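Local coordinates for protein peptidoglycan D,D-transpeptidase PbpA (Mycobacterium tuberculosis, PDB 3UN7) that probably cross-links the peptidoglycan of the mycobacterial cell wall as a penicillin-binding D,D-transpeptidase, and probably contributes to the control of cell length, at residues Ala56-Phe61 and Val105-Asn110; Arg73-Ile78 and Pro284-Val289. One frame throughout, in Å; residues are numbered along the deposited sequence.

Overall arrangement
Contacts 1 and 2 sit side by side, their centres about 10 Å apart. Along the chain their segments alternate: 56-61, then 73-78, then 105-110 and finally 284-289. In contact 1, helix 52-59 meets the end of strand 104-107, an inner strand of the mixed sheet; in contact 2, the end of helix 70-74 and the corner residue Glu75 meet a loop that lies between helices 266-275 and 300-306. Strand 339-343, next to strand 104-107 in that sheet, touches residues of both. The two are also joined directly, Val105 CG2 lying 3.5 Å from Glu75 CB. Contact 1 holds helix 52-59 to the mixed sheet, while contact 2 joins the N-terminal dimerisation-type region to the transpeptidase region.

Contact 1: residues Ala56-Phe61 and Val105-Asn110; sequences APVTGF and VDTTIN
With chi1 at 173°, Val58 sets CG1 anti to its backbone N and leaves CG2 beside that N, so its two methyls part toward different residues of 105-110, Thr107 and Ile109. Ile109 sets CG1 beside its own backbone N (chi1 -64°), and the next torsion (chi2 -69°) then turns CD1 to the valine. There the two side chains run past one another in opposite directions, and Val58 CG2 rests against the end of the isoleucine, 3.8 Å from Ile109 CD1 and 3.9 Å from Ile109 CG1. The other branch has a looser neighbour: Val58 and Thr107 meet tip to tip, methyl against methyl, with Val58 CG1 4.2 Å from Thr107 CG2.

The threonine divides its side chain between two tasks. While its methyl faces the valine, its hydroxyl is hydrogen-bonded to the carbonyl of Thr27 on strand 26-28, and it also takes a weak bond, Ile109 N to Thr107 OG1 at 3.4 Å, across the turn where strand 104-107 ends. On the helix side, the last turn is closed by Gly60 N bonding to Ala56 O at 2.8 Å, after which Gly60 leaves the helix with positive phi. Leu33 of strand 31-38 and Ala28 of strand 26-28 add apolar surface around Val58 and Ile109 respectively.

Thus the end of helix 52-59 packs against the mixed sheet just where strand 104-107 gives way to the turn before helix 111-123. No hydrogen bond crosses between the segments; methyl packing by one buried valine joins them, and the hydroxyl of Thr107 finds its partners in the sheet and the turn, not in the helix.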
# COMPACT_ATOMS: atom_id res chain seq x y z
N ALA A 56 7.79 -12.26 3.69
CA ALA A 56 7.52 -12.92 2.40
C ALA A 56 7.19 -11.96 1.25
O ALA A 56 7.68 -12.14 0.15
CB ALA A 56 6.45 -13.99 2.54
N PRO A 57 6.35 -10.93 1.49
CA PRO A 57 6.06 -9.97 0.42
C PRO A 57 7.29 -9.20 -0.07
O PRO A 57 7.28 -8.68 -1.19
CB PRO A 57 5.08 -8.99 1.10
CG PRO A 57 4.39 -9.83 2.12
CD PRO A 57 5.55 -10.62 2.69
N VAL A 58 8.33 -9.14 0.77
CA VAL A 58 9.56 -8.46 0.42
C VAL A 58 10.56 -9.47 -0.16
O VAL A 58 11.06 -9.27 -1.26
CB VAL A 58 10.17 -7.70 1.65
CG1 VAL A 58 11.56 -7.13 1.31
CG2 VAL A 58 9.25 -6.59 2.10
N THR A 59 10.84 -10.56 0.56
CA THR A 59 11.87 -11.50 0.09
C THR A 59 11.38 -12.32 -1.11
O THR A 59 12.13 -12.56 -2.03
CB THR A 59 12.36 -12.46 1.20
OG1 THR A 59 11.27 -13.28 1.62
CG2 THR A 59 12.94 -11.69 2.40
N GLY A 60 10.12 -12.74 -1.07
CA GLY A 60 9.62 -13.82 -1.90
C GLY A 60 10.36 -15.11 -1.55
O GLY A 60 10.86 -15.26 -0.41
N PHE A 61 10.41 -16.04 -2.49
CA PHE A 61 11.09 -17.33 -2.24
C PHE A 61 12.15 -17.63 -3.28
O PHE A 61 12.19 -17.02 -4.36
CB PHE A 61 10.09 -18.50 -2.09
CG PHE A 61 9.28 -18.78 -3.34
CD1 PHE A 61 9.81 -19.51 -4.39
CD2 PHE A 61 7.96 -18.36 -3.43
CE1 PHE A 61 9.05 -19.80 -5.53
CE2 PHE A 61 7.19 -18.63 -4.56
CZ PHE A 61 7.73 -19.35 -5.61
N VAL A 105 21.64 -7.22 -0.89
CA VAL A 105 20.59 -6.27 -1.19
C VAL A 105 20.09 -5.68 0.12
O VAL A 105 19.53 -6.39 0.95
CB VAL A 105 19.41 -6.96 -1.90
CG1 VAL A 105 18.20 -5.99 -2.05
CG2 VAL A 105 19.85 -7.54 -3.23
N ASP A 106 20.29 -4.38 0.27
CA ASP A 106 19.87 -3.64 1.44
C ASP A 106 18.55 -2.93 1.16
O ASP A 106 18.53 -1.92 0.45
CB ASP A 106 20.96 -2.63 1.80
CG ASP A 106 22.19 -3.28 2.43
OD1 ASP A 106 22.22 -4.54 2.56
OD2 ASP A 106 23.12 -2.53 2.80
N THR A 107 17.45 -3.46 1.67
CA THR A 107 16.12 -2.87 1.43
C THR A 107 15.88 -1.62 2.28
O THR A 107 16.63 -1.31 3.20
CB THR A 107 14.96 -3.88 1.67
OG1 THR A 107 14.79 -4.10 3.07
CG2 THR A 107 15.24 -5.21 0.98
N THR A 108 14.81 -0.91 1.95
CA THR A 108 14.41 0.29 2.67
C THR A 108 13.51 -0.03 3.86
O THR A 108 13.07 0.88 4.56
CB THR A 108 13.62 1.23 1.76
OG1 THR A 108 12.57 0.49 1.11
CG2 THR A 108 14.51 1.85 0.71
N ILE A 109 13.18 -1.32 4.05
CA ILE A 109 12.20 -1.74 5.06
C ILE A 109 12.74 -1.44 6.45
O ILE A 109 13.89 -1.72 6.74
CB ILE A 109 11.86 -3.26 4.94
CG1 ILE A 109 11.18 -3.58 3.59
CG2 ILE A 109 10.97 -3.75 6.11
CD1 ILE A 109 9.77 -3.03 3.44
N ASN A 110 11.89 -0.86 7.30
CA ASN A 110 12.21 -0.71 8.71
C ASN A 110 11.55 -1.88 9.45
O ASN A 110 10.33 -1.95 9.48
CB ASN A 110 11.71 0.66 9.22
CG ASN A 110 12.03 0.90 10.69
OD1 ASN A 110 12.03 -0.02 11.51
ND2 ASN A 110 12.31 2.16 11.03

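Contact 2: residues Arg73-Ile78 and Pro284-Val289; sequences RAEDPI and PTPLQV
Segment 73-78 is a break between two short helices: helix 70-74 ends at Ala74, Glu75 leaves helical geometry, and helix 76-79 starts with Glu75 at its N-cap position. Asp76 N still reaches back to Arg73 O at 3.2 Å across this corner. Opposite it, 284-289 is irregular chain, turned sharply by a cis peptide bond between Thr285 and Pro286. Leu287 O holds the turn by accepting twice from Thr285, from its N at 2.9 Å and from its OG1 at the same 2.9 Å. The backbones come closest at Ala74 and Pro286, whose CA atoms are 6.4 Å apart.

Both of these residues point toward the other segment, and the methyl of Ala74 meets the proline ring at its CG corner, Ala74 CB to Pro286 CG being 3.9 Å. Leu287 adds a more distant methyl to the same alanine, Ala74 CB to Leu287 CD2 measuring 4.3 Å. Glu75 starts off to one side, but a bend at chi2 (-67°) brings its carboxylate end nearer to the proline ring; it crosses the proline at about a right angle, with Glu75 OE1 3.6 Å from Pro286 CG. Val339 of strand 339-343 touches both Glu75 and Pro286, and Leu71 of helix 70-74 continues the apolar surface around Pro286 and Leu287.

Between the two segments no hydrogen bond forms, and even the carboxylate meets carbon. The helix corner of the dimerisation-type region and the transpeptidase-region loop are therefore joined by modest van der Waals contact, mainly a proline ring on a turn with its own internal hydrogen bonds against an alanine methyl.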
# COMPACT_ATOMS: atom_id res chain seq x y z
N ARG A 73 13.92 -12.78 -6.99
CA ARG A 73 13.88 -12.80 -8.46
C ARG A 73 14.47 -11.51 -9.03
O ARG A 73 15.33 -11.55 -9.92
CB ARG A 73 12.45 -13.01 -8.97
CG ARG A 73 12.38 -13.25 -10.49
CD ARG A 73 11.00 -13.77 -10.92
NE ARG A 73 10.97 -14.21 -12.32
CZ ARG A 73 11.39 -15.40 -12.76
NH1 ARG A 73 11.91 -16.31 -11.93
NH2 ARG A 73 11.30 -15.69 -14.06
N ALA A 74 14.01 -10.37 -8.51
CA ALA A 74 14.39 -9.05 -9.03
C ALA A 74 15.89 -8.78 -8.86
O ALA A 74 16.52 -8.17 -9.72
CB ALA A 74 13.56 -7.95 -8.34
N GLU A 75 16.45 -9.26 -7.75
CA GLU A 75 17.87 -9.01 -7.47
C GLU A 75 18.70 -10.27 -7.65
O GLU A 75 19.82 -10.36 -7.17
CB GLU A 75 18.06 -8.41 -6.06
CG GLU A 75 17.36 -7.08 -5.84
CD GLU A 75 17.92 -5.92 -6.67
OE1 GLU A 75 17.25 -4.88 -6.71
OE2 GLU A 75 19.00 -6.04 -7.28
N ASP A 76 18.16 -11.24 -8.40
CA ASP A 76 18.87 -12.49 -8.66
C ASP A 76 20.35 -12.36 -9.09
O ASP A 76 21.20 -13.04 -8.51
CB ASP A 76 18.10 -13.36 -9.64
CG ASP A 76 18.39 -14.85 -9.46
OD1 ASP A 76 18.81 -15.27 -8.36
OD2 ASP A 76 18.21 -15.60 -10.43
N PRO A 77 20.67 -11.50 -10.09
CA PRO A 77 22.06 -11.39 -10.54
C PRO A 77 23.02 -10.89 -9.47
O PRO A 77 24.17 -11.33 -9.41
CB PRO A 77 21.99 -10.40 -11.70
CG PRO A 77 20.55 -10.42 -12.16
CD PRO A 77 19.79 -10.60 -10.88
N ILE A 78 22.56 -9.97 -8.62
CA ILE A 78 23.37 -9.51 -7.49
C ILE A 78 23.50 -10.63 -6.45
O ILE A 78 24.62 -10.97 -6.00
CB ILE A 78 22.79 -8.20 -6.88
CG1 ILE A 78 23.03 -7.02 -7.83
CG2 ILE A 78 23.36 -7.93 -5.47
CD1 ILE A 78 24.47 -6.48 -7.84
N PRO A 284 8.88 0.05 -11.70
CA PRO A 284 9.18 -1.08 -10.82
C PRO A 284 9.92 -0.59 -9.57
O PRO A 284 10.57 0.45 -9.61
CB PRO A 284 10.07 -1.98 -11.68
CG PRO A 284 10.67 -1.09 -12.71
CD PRO A 284 9.75 0.10 -12.89
N THR A 285 9.80 -1.32 -8.46
CA THR A 285 10.26 -0.81 -7.17
C THR A 285 11.53 -1.43 -6.55
O THR A 285 11.95 -0.95 -5.51
CB THR A 285 9.14 -0.89 -6.09
OG1 THR A 285 8.73 -2.25 -5.94
CG2 THR A 285 7.91 0.01 -6.45
N PRO A 286 12.16 -2.46 -7.17
CA PRO A 286 12.07 -3.12 -8.49
C PRO A 286 11.00 -4.18 -8.62
O PRO A 286 10.91 -4.83 -9.68
CB PRO A 286 13.44 -3.78 -8.61
CG PRO A 286 13.69 -4.23 -7.17
CD PRO A 286 13.20 -3.10 -6.34
N LEU A 287 10.19 -4.37 -7.58
CA LEU A 287 9.00 -5.24 -7.69
C LEU A 287 7.96 -4.56 -8.57
O LEU A 287 7.75 -3.35 -8.46
CB LEU A 287 8.39 -5.56 -6.32
CG LEU A 287 9.30 -6.15 -5.25
CD1 LEU A 287 8.49 -6.67 -4.08
CD2 LEU A 287 10.15 -7.27 -5.84
N GLN A 288 7.31 -5.34 -9.43
CA GLN A 288 6.24 -4.82 -10.28
C GLN A 288 4.99 -4.53 -9.44
O GLN A 288 4.61 -5.32 -8.56
CB GLN A 288 5.88 -5.82 -11.39
CG GLN A 288 7.05 -6.15 -12.34
CD GLN A 288 6.61 -6.80 -13.64
OE1 GLN A 288 5.42 -6.79 -14.00
NE2 GLN A 288 7.57 -7.38 -14.37
N VAL A 289 4.36 -3.40 -9.72
CA VAL A 289 3.13 -2.98 -9.03
C VAL A 289 2.00 -3.00 -10.05
O VAL A 289 2.18 -2.53 -11.18
CB VAL A 289 3.30 -1.58 -8.44
CG1 VAL A 289 2.02 -1.11 -7.71
CG2 VAL A 289 4.51 -1.57 -7.48